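Local atomic coordinates of adenosylmethionine-8-amino-7-oxononanoate aminotransferase (Methanocaldococcus jannaschii, PDB entry 6ZHK), a protein that probably catalyses transfer of the amino group of S-adenosyl-L-methionine to 7-keto-8-aminopelargonic acid, a pyridoxal-phosphate-dependent step in biotin biosynthesis. Residues 229-237 and 246-254; 273-281 and 356-366. All coordinates share one frame; numbering follows the deposited sequence.

Interaction 1 packs strand 230-234 against helix 250-254, which follows it in the chain. Interaction 2 sets the loop 273-281, which follows the next strand of the sheet in sequence, against the chain 356-366. Their centres are 21 Å apart, with the nearest atoms about 4 Å apart and not touching. Both border the probable pyridoxal phosphate pocket: the side chain of Glu-234 is about 4 Å from that of Tyr-155 and about 5 Å from that of Asp-268, while the side chain of Phe-274 is about 7 Å from that of Lys-301, the predicted attachment lysine, which carries no cofactor in this structure.

Interaction 1 of 2, residues 229-237 and 246-254; sequences FCVILEGGI and YPDGYIEGV
The carbonyl oxygen of Gly-236 is gripped twice: the backbone N of Tyr-246 donates to it at 3.0 Å, from well above the carbonyl plane, and NE of Arg-391 adds a second hydrogen bond. Tyr-246 is also held at its far end, where its OH accepts the backbone N-H of Glu-234 at 3.1 Å through a rather bent bond (139°). With CG anti to its own carbonyl carbon (chi1 -77°), the ring runs back along the first segment and lies obliquely against it, Tyr-246 CD1 coming within 3.3 Å of Gly-236 C. Ile-251 CD1 lies over one face of this ring, toward its rim, and 3.5 Å from the carbonyl oxygen of Glu-234. Were a phenylalanine here, the hydroxyl would be gone and the Glu-234 N-H would probably lose this acceptor, leaving the ring held by packing alone at that end.

Leu-233 divides its branches. CD2 meets the edge of the Tyr-246 ring, whereas CD1 drops toward the helix, 3.9 Å from CE1 at the edge of Tyr-250 and reaching tip to tip with Val-254. Farther back, Val-231 CG1 touches Val-254 CG1 at 3.8 Å. Strand 230-234 and helix 250-254 run nearly antiparallel (168°), their axes 10.7 Å apart, and the helix continues toward strand 265-268, the parallel neighbour of 228-234, in a classic beta-alpha-beta crossover. Helix 211-224 packs on Val-231, Tyr-250 and Val-254, and strand 147-151 adjoins Leu-233 on the same sheet.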
loop_
_atom_site.group_PDB
_atom_site.type_symbol
_atom_site.label_atom_id
_atom_site.label_comp_id
_atom_site.label_asym_id
_atom_site.label_seq_id
_atom_site.Cartn_x
_atom_site.Cartn_y
_atom_site.Cartn_z
ATOM N N PHE A 229 -5.484 -20.520 10.749
ATOM C CA PHE A 229 -6.173 -20.111 9.518
ATOM C C PHE A 229 -5.287 -20.093 8.272
ATOM O O PHE A 229 -5.818 -20.034 7.147
ATOM C CB PHE A 229 -6.926 -18.790 9.696
ATOM C CG PHE A 229 -6.014 -17.631 9.997
ATOM C CD1 PHE A 229 -5.389 -16.968 8.939
ATOM C CD2 PHE A 229 -5.705 -17.266 11.302
ATOM C CE1 PHE A 229 -4.532 -15.890 9.191
ATOM C CE2 PHE A 229 -4.890 -16.159 11.546
ATOM C CZ PHE A 229 -4.300 -15.465 10.496
ATOM N N CYS A 230 -3.967 -20.177 8.465
ATOM C CA CYS A 230 -3.109 -20.375 7.298
ATOM C C CYS A 230 -1.700 -20.820 7.694
ATOM O O CYS A 230 -1.338 -20.777 8.867
ATOM C CB CYS A 230 -3.007 -19.066 6.518
ATOM S SG CYS A 230 -1.974 -17.825 7.365
ATOM N N VAL A 231 -0.971 -21.370 6.700
ATOM C CA VAL A 231 0.473 -21.516 6.660
ATOM C C VAL A 231 0.920 -20.577 5.537
ATOM O O VAL A 231 0.261 -20.523 4.517
ATOM C CB VAL A 231 0.891 -22.968 6.358
ATOM C CG1 VAL A 231 2.378 -22.988 5.953
ATOM C CG2 VAL A 231 0.590 -23.890 7.556
ATOM N N ILE A 232 1.910 -19.728 5.768
ATOM C CA ILE A 232 2.379 -18.793 4.753
ATOM C C ILE A 232 3.892 -18.935 4.671
ATOM O O ILE A 232 4.555 -19.071 5.726
ATOM C CB ILE A 232 1.922 -17.349 5.021
ATOM C CG1 ILE A 232 2.495 -16.435 3.914
ATOM C CG2 ILE A 232 2.383 -16.910 6.388
ATOM C CD1 ILE A 232 1.994 -14.970 3.996
ATOM N N LEU A 233 4.398 -19.018 3.428
ATOM C CA LEU A 233 5.825 -19.129 3.135
ATOM C C LEU A 233 6.123 -18.248 1.941
ATOM O O LEU A 233 5.227 -17.996 1.121
ATOM C CB LEU A 233 6.134 -20.603 2.712
ATOM C CG LEU A 233 5.943 -21.639 3.828
ATOM C CD1 LEU A 233 6.257 -23.058 3.318
ATOM C CD2 LEU A 233 6.861 -21.295 4.975
ATOM N N GLU A 234 7.404 -17.895 1.768
ATOM C CA GLU A 234 7.871 -17.252 0.530
ATOM C C GLU A 234 8.006 -18.277 -0.613
ATOM O O GLU A 234 8.071 -19.471 -0.364
ATOM C CB GLU A 234 9.223 -16.584 0.825
ATOM C CG GLU A 234 9.070 -15.329 1.712
ATOM C CD GLU A 234 10.387 -14.742 2.206
ATOM O OE1 GLU A 234 11.056 -14.118 1.398
ATOM O OE2 GLU A 234 10.799 -15.036 3.364
ATOM N N GLY A 235 8.153 -17.810 -1.864
ATOM C CA GLY A 235 8.107 -18.673 -3.049
ATOM C C GLY A 235 9.461 -19.337 -3.346
ATOM O O GLY A 235 10.050 -19.173 -4.411
ATOM N N GLY A 236 9.962 -20.119 -2.389
ATOM C CA GLY A 236 11.040 -21.035 -2.742
ATOM C C GLY A 236 12.384 -20.465 -2.348
ATOM O O GLY A 236 13.410 -21.171 -2.416
ATOM N N ILE A 237 12.371 -19.180 -1.944
ATOM C CA ILE A 237 13.578 -18.603 -1.414
ATOM C C ILE A 237 13.206 -17.504 -0.423
ATOM O O ILE A 237 12.163 -16.915 -0.559
ATOM C CB ILE A 237 14.434 -18.078 -2.574
ATOM C CG1 ILE A 237 15.758 -17.424 -2.117
ATOM C CG2 ILE A 237 13.597 -17.173 -3.436
ATOM C CD1 ILE A 237 16.722 -17.307 -3.288
ATOM N N TYR A 246 14.678 -22.402 -0.047
ATOM C CA TYR A 246 14.076 -23.535 0.631
ATOM C C TYR A 246 14.613 -24.771 -0.084
ATOM O O TYR A 246 14.716 -24.743 -1.309
ATOM C CB TYR A 246 12.587 -23.540 0.316
ATOM C CG TYR A 246 11.771 -22.529 1.079
ATOM C CD1 TYR A 246 11.950 -21.179 0.857
ATOM C CD2 TYR A 246 10.807 -22.917 1.983
ATOM C CE1 TYR A 246 11.210 -20.236 1.537
ATOM C CE2 TYR A 246 10.027 -21.980 2.649
ATOM C CZ TYR A 246 10.270 -20.633 2.453
ATOM O OH TYR A 246 9.572 -19.652 3.105
ATOM N N PRO A 247 14.934 -25.884 0.606
ATOM C CA PRO A 247 15.359 -27.097 -0.107
ATOM C C PRO A 247 14.301 -27.566 -1.098
ATOM O O PRO A 247 13.109 -27.375 -0.873
ATOM C CB PRO A 247 15.478 -28.135 1.023
ATOM C CG PRO A 247 15.715 -27.329 2.266
ATOM C CD PRO A 247 14.914 -26.054 2.060
ATOM N N ASP A 248 14.721 -28.268 -2.157
ATOM C CA ASP A 248 13.781 -28.872 -3.094
ATOM C C ASP A 248 12.885 -29.825 -2.306
ATOM O O ASP A 248 13.356 -30.471 -1.364
ATOM C CB ASP A 248 14.477 -29.539 -4.303
ATOM C CG ASP A 248 14.998 -28.542 -5.335
ATOM O OD1 ASP A 248 14.580 -27.345 -5.272
ATOM O OD2 ASP A 248 15.793 -28.955 -6.213
ATOM N N GLY A 249 11.565 -29.819 -2.619
ATOM C CA GLY A 249 10.614 -30.691 -1.931
ATOM C C GLY A 249 10.014 -30.078 -0.660
ATOM O O GLY A 249 9.054 -30.612 -0.121
ATOM N N TYR A 250 10.556 -28.940 -0.183
ATOM C CA TYR A 250 10.064 -28.418 1.081
ATOM C C TYR A 250 8.642 -27.871 0.916
ATOM O O TYR A 250 7.735 -28.261 1.658
ATOM C CB TYR A 250 11.041 -27.432 1.722
ATOM C CG TYR A 250 10.551 -26.913 3.054
ATOM C CD1 TYR A 250 9.746 -25.772 3.120
ATOM C CD2 TYR A 250 10.984 -27.472 4.243
ATOM C CE1 TYR A 250 9.343 -25.245 4.334
ATOM C CE2 TYR A 250 10.595 -26.953 5.474
ATOM C CZ TYR A 250 9.781 -25.826 5.515
ATOM O OH TYR A 250 9.359 -25.308 6.705
ATOM N N ILE A 251 8.480 -26.947 -0.049
ATOM C CA ILE A 251 7.196 -26.319 -0.315
ATOM C C ILE A 251 6.159 -27.380 -0.694
ATOM O O ILE A 251 5.012 -27.346 -0.232
ATOM C CB ILE A 251 7.296 -25.234 -1.418
ATOM C CG1 ILE A 251 8.384 -24.189 -1.138
ATOM C CG2 ILE A 251 5.914 -24.631 -1.672
ATOM C CD1 ILE A 251 7.890 -22.986 -0.411
ATOM N N GLU A 252 6.566 -28.361 -1.525
ATOM C CA GLU A 252 5.647 -29.424 -1.905
ATOM C C GLU A 252 5.167 -30.206 -0.681
ATOM O O GLU A 252 4.009 -30.518 -0.625
ATOM C CB GLU A 252 6.279 -30.398 -2.922
ATOM C CG GLU A 252 6.652 -29.715 -4.233
ATOM C CD GLU A 252 8.067 -29.149 -4.384
ATOM O OE1 GLU A 252 8.679 -28.648 -3.402
ATOM O OE2 GLU A 252 8.559 -29.178 -5.503
ATOM N N GLY A 253 6.045 -30.568 0.251
ATOM C CA GLY A 253 5.611 -31.335 1.415
ATOM C C GLY A 253 4.726 -30.489 2.332
ATOM O O GLY A 253 3.752 -30.981 2.918
ATOM N N VAL A 254 5.030 -29.190 2.447
ATOM C CA VAL A 254 4.160 -28.339 3.264
ATOM C C VAL A 254 2.776 -28.235 2.616
ATOM O O VAL A 254 1.749 -28.396 3.258
ATOM C CB VAL A 254 4.791 -26.950 3.482
ATOM C CG1 VAL A 254 3.768 -25.980 4.065
ATOM C CG2 VAL A 254 6.056 -27.003 4.322
#

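Interaction 2 of 2, residues 273-281 and 356-366; sequences GFGRTGKMF and FEKENVIENIQ
Phe-356, near the end of helix 343-358, presents one ring face to Met-280 and an edge to the backbone of Phe-274. The thioether crosses that face obliquely: SD lies 3.8 Å from the ring centroid in a Met-aromatic contact, and the methyl CE stands nearer the ring normal, 15° off it, in a CH-pi contact. A bend at chi2 (64°) turns the methionine chain over the ring. At the edge, near the ring plane, CZ approaches the carbonyl oxygen of Phe-274 at 3.3 Å; this buried oxygen has no polar partner in the model, so the aromatic C-H edge is what faces it. Phe-67 packs edge-to-face with the same phenylalanine.

After the turn between the helices, Ile-362 brings its two arms to the loop. CD1 rests 3.7 Å from CA of Gly-275, and CG2 lies 3.6 Å from the carbonyl oxygen of Gly-278. A side chain at Gly-275 would point into this isoleucine, and the backbone angles there also call for glycine. Ile-365 follows, with its CD1 3.6 Å from the carbonyl oxygen of Gly-275; CG1 stands between the backbone N and carbonyl carbon (chi1 69°) to get there. Gln-366 ends the segment with NE2 donating two hydrogen bonds, one at 2.9 Å to the carbonyl oxygen of Gly-278, on a lone pair in the carbonyl plane, and one at 2.9 Å to that of Ile-362. Both acceptors lie near the amide plane, which fixes the rotation of the group.

The type I turn from Gly-275 to Gly-278 belongs to the Asp-Glu-Val-Ala-Thr-Gly-Phe-Gly-Arg-Thr-Gly run characteristic of class-III aminotransferases, which begins at Asp-268, a predicted pyridoxal phosphate ligand.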
loop_
_atom_site.group_PDB
_atom_site.type_symbol
_atom_site.label_atom_id
_atom_site.label_comp_id
_atom_site.label_asym_id
_atom_site.label_seq_id
_atom_site.Cartn_x
_atom_site.Cartn_y
_atom_site.Cartn_z
ATOM N N GLY A 273 7.965 -13.899 -8.135
ATOM C CA GLY A 273 7.101 -13.989 -9.297
ATOM C C GLY A 273 7.673 -13.208 -10.471
ATOM O O GLY A 273 8.452 -12.290 -10.277
ATOM N N PHE A 274 7.297 -13.638 -11.677
ATOM C CA PHE A 274 7.678 -12.991 -12.923
ATOM C C PHE A 274 9.129 -13.250 -13.274
ATOM O O PHE A 274 9.834 -12.347 -13.705
ATOM C CB PHE A 274 7.300 -11.512 -12.871
ATOM C CG PHE A 274 5.815 -11.391 -12.728
ATOM C CD1 PHE A 274 4.974 -11.632 -13.799
ATOM C CD2 PHE A 274 5.263 -11.177 -11.476
ATOM C CE1 PHE A 274 3.590 -11.607 -13.665
ATOM C CE2 PHE A 274 3.890 -11.105 -11.335
ATOM C CZ PHE A 274 3.069 -11.296 -12.424
ATOM N N GLY A 275 9.557 -14.501 -13.071
ATOM C CA GLY A 275 10.769 -15.025 -13.696
ATOM C C GLY A 275 12.046 -15.004 -12.836
ATOM O O GLY A 275 13.010 -15.630 -13.263
ATOM N N ARG A 276 12.092 -14.306 -11.666
ATOM C CA ARG A 276 13.373 -14.142 -10.986
ATOM C C ARG A 276 14.065 -15.466 -10.628
ATOM O O ARG A 276 15.287 -15.529 -10.656
ATOM C CB ARG A 276 13.283 -13.185 -9.789
ATOM C CG ARG A 276 14.563 -12.409 -9.506
ATOM C CD ARG A 276 14.778 -11.359 -10.583
ATOM N NE ARG A 276 13.927 -10.196 -10.216
ATOM C CZ ARG A 276 14.103 -8.965 -10.656
ATOM N NH1 ARG A 276 15.031 -8.734 -11.551
ATOM N NH2 ARG A 276 13.306 -7.971 -10.284
ATOM N N THR A 277 13.324 -16.526 -10.273
ATOM C CA THR A 277 13.963 -17.785 -9.865
ATOM C C THR A 277 14.306 -18.670 -11.053
ATOM O O THR A 277 14.931 -19.704 -10.869
ATOM C CB THR A 277 13.106 -18.644 -8.920
ATOM O OG1 THR A 277 11.953 -19.068 -9.649
ATOM C CG2 THR A 277 12.664 -17.885 -7.685
ATOM N N GLY A 278 13.842 -18.294 -12.256
ATOM C CA GLY A 278 14.116 -19.046 -13.471
ATOM C C GLY A 278 12.838 -19.610 -14.058
ATOM O O GLY A 278 12.817 -20.033 -15.191
ATOM N N LYS A 279 11.762 -19.636 -13.257
ATOM C CA LYS A 279 10.452 -20.017 -13.768
ATOM C C LYS A 279 9.534 -18.805 -13.655
ATOM O O LYS A 279 9.829 -17.932 -12.855
ATOM C CB LYS A 279 9.833 -21.006 -12.789
ATOM C CG LYS A 279 10.373 -22.421 -12.846
ATOM C CD LYS A 279 9.493 -23.246 -11.952
ATOM C CE LYS A 279 10.208 -24.403 -11.306
ATOM N NZ LYS A 279 9.199 -25.449 -11.016
ATOM N N MET A 280 8.379 -18.810 -14.349
ATOM C CA MET A 280 7.487 -17.666 -14.289
ATOM C C MET A 280 7.034 -17.406 -12.832
ATOM O O MET A 280 7.030 -16.248 -12.358
ATOM C CB MET A 280 6.273 -17.840 -15.196
ATOM C CG MET A 280 5.467 -16.535 -15.311
ATOM S SD MET A 280 6.421 -15.143 -16.123
ATOM C CE MET A 280 5.046 -14.024 -16.408
ATOM N N PHE A 281 6.605 -18.477 -12.144
ATOM C CA PHE A 281 6.235 -18.449 -10.725
ATOM C C PHE A 281 6.800 -19.711 -10.110
ATOM O O PHE A 281 6.839 -20.752 -10.786
ATOM C CB PHE A 281 4.710 -18.506 -10.549
ATOM C CG PHE A 281 4.005 -17.380 -11.251
ATOM C CD1 PHE A 281 4.054 -16.095 -10.722
ATOM C CD2 PHE A 281 3.338 -17.594 -12.456
ATOM C CE1 PHE A 281 3.441 -15.046 -11.404
ATOM C CE2 PHE A 281 2.693 -16.558 -13.131
ATOM C CZ PHE A 281 2.764 -15.267 -12.605
ATOM N N PHE A 356 6.625 -10.718 -21.775
ATOM C CA PHE A 356 6.918 -12.103 -21.426
ATOM C C PHE A 356 6.609 -13.059 -22.568
ATOM O O PHE A 356 7.425 -13.947 -22.864
ATOM C CB PHE A 356 6.240 -12.603 -20.131
ATOM C CG PHE A 356 7.073 -12.293 -18.900
ATOM C CD1 PHE A 356 8.039 -13.177 -18.477
ATOM C CD2 PHE A 356 6.952 -11.087 -18.219
ATOM C CE1 PHE A 356 8.816 -12.924 -17.366
ATOM C CE2 PHE A 356 7.742 -10.821 -17.113
ATOM C CZ PHE A 356 8.692 -11.728 -16.691
ATOM N N GLU A 357 5.413 -12.870 -23.133
ATOM C CA GLU A 357 4.846 -13.738 -24.132
ATOM C C GLU A 357 5.535 -13.531 -25.480
ATOM O O GLU A 357 5.968 -14.503 -26.109
ATOM C CB GLU A 357 3.356 -13.438 -24.210
ATOM C CG GLU A 357 2.626 -14.473 -25.030
ATOM C CD GLU A 357 1.138 -14.386 -24.786
ATOM O OE1 GLU A 357 0.531 -13.436 -25.321
ATOM O OE2 GLU A 357 0.609 -15.246 -24.045
ATOM N N LYS A 358 5.647 -12.265 -25.904
ATOM C CA LYS A 358 6.165 -11.937 -27.229
ATOM C C LYS A 358 7.679 -12.161 -27.337
ATOM O O LYS A 358 8.166 -12.389 -28.445
ATOM C CB LYS A 358 5.747 -10.518 -27.636
ATOM N N GLU A 359 8.458 -12.083 -26.234
ATOM C CA GLU A 359 9.908 -12.228 -26.362
ATOM C C GLU A 359 10.406 -13.546 -25.761
ATOM O O GLU A 359 11.626 -13.760 -25.589
ATOM C CB GLU A 359 10.675 -11.016 -25.803
ATOM C CG GLU A 359 10.215 -9.641 -26.331
ATOM C CD GLU A 359 9.888 -9.428 -27.823
ATOM O OE1 GLU A 359 10.418 -10.156 -28.678
ATOM O OE2 GLU A 359 9.119 -8.505 -28.150
ATOM N N ASN A 360 9.471 -14.420 -25.368
ATOM C CA ASN A 360 9.860 -15.725 -24.872
ATOM C C ASN A 360 10.900 -15.596 -23.735
ATOM O O ASN A 360 11.933 -16.280 -23.687
ATOM C CB ASN A 360 10.223 -16.617 -26.064
ATOM C CG ASN A 360 10.110 -18.112 -25.823
ATOM O OD1 ASN A 360 9.362 -18.587 -24.959
ATOM N ND2 ASN A 360 10.856 -18.883 -26.597
ATOM N N VAL A 361 10.561 -14.745 -22.749
ATOM C CA VAL A 361 11.497 -14.386 -21.708
ATOM C C VAL A 361 12.003 -15.587 -20.908
ATOM O O VAL A 361 13.212 -15.682 -20.628
ATOM C CB VAL A 361 10.894 -13.283 -20.807
ATOM C CG1 VAL A 361 11.819 -13.030 -19.638
ATOM C CG2 VAL A 361 10.704 -12.014 -21.645
ATOM N N ILE A 362 11.090 -16.463 -20.459
ATOM C CA ILE A 362 11.500 -17.515 -19.534
ATOM C C ILE A 362 12.453 -18.481 -20.247
ATOM O O ILE A 362 13.454 -18.874 -19.649
ATOM C CB ILE A 362 10.289 -18.231 -18.889
ATOM C CG1 ILE A 362 9.414 -17.230 -18.120
ATOM C CG2 ILE A 362 10.672 -19.471 -18.045
ATOM C CD1 ILE A 362 10.138 -16.517 -17.058
ATOM N N GLU A 363 12.207 -18.798 -21.525
ATOM C CA GLU A 363 13.172 -19.651 -22.224
ATOM C C GLU A 363 14.495 -18.915 -22.438
ATOM O O GLU A 363 15.565 -19.505 -22.232
ATOM C CB GLU A 363 12.624 -20.222 -23.532
ATOM C CG GLU A 363 11.346 -21.020 -23.334
ATOM C CD GLU A 363 10.936 -21.886 -24.522
ATOM O OE1 GLU A 363 10.688 -23.092 -24.294
ATOM O OE2 GLU A 363 10.821 -21.348 -25.665
ATOM N N ASN A 364 14.446 -17.605 -22.721
ATOM C CA ASN A 364 15.649 -16.862 -23.126
ATOM C C ASN A 364 16.559 -16.565 -21.945
ATOM O O ASN A 364 17.756 -16.415 -22.132
ATOM C CB ASN A 364 15.377 -15.664 -24.055
ATOM C CG ASN A 364 14.722 -16.072 -25.366
ATOM O OD1 ASN A 364 14.913 -17.186 -25.854
ATOM N ND2 ASN A 364 13.917 -15.210 -25.960
ATOM N N ILE A 365 16.031 -16.554 -20.704
ATOM C CA ILE A 365 16.937 -16.271 -19.599
ATOM C C ILE A 365 17.704 -17.520 -19.165
ATOM O O ILE A 365 18.632 -17.409 -18.381
ATOM C CB ILE A 365 16.274 -15.599 -18.369
ATOM C CG1 ILE A 365 15.309 -16.556 -17.643
ATOM C CG2 ILE A 365 15.605 -14.273 -18.749
ATOM C CD1 ILE A 365 14.486 -15.883 -16.526
ATOM N N GLN A 366 17.328 -18.701 -19.642
ATOM C CA GLN A 366 17.946 -19.911 -19.124
ATOM C C GLN A 366 19.464 -19.909 -19.351
ATOM O O GLN A 366 20.208 -20.175 -18.422
ATOM C CB GLN A 366 17.313 -21.218 -19.652
ATOM C CG GLN A 366 15.861 -21.496 -19.219
ATOM C CD GLN A 366 15.507 -21.321 -17.755
ATOM O OE1 GLN A 366 16.123 -21.900 -16.855
ATOM N NE2 GLN A 366 14.546 -20.450 -17.501
#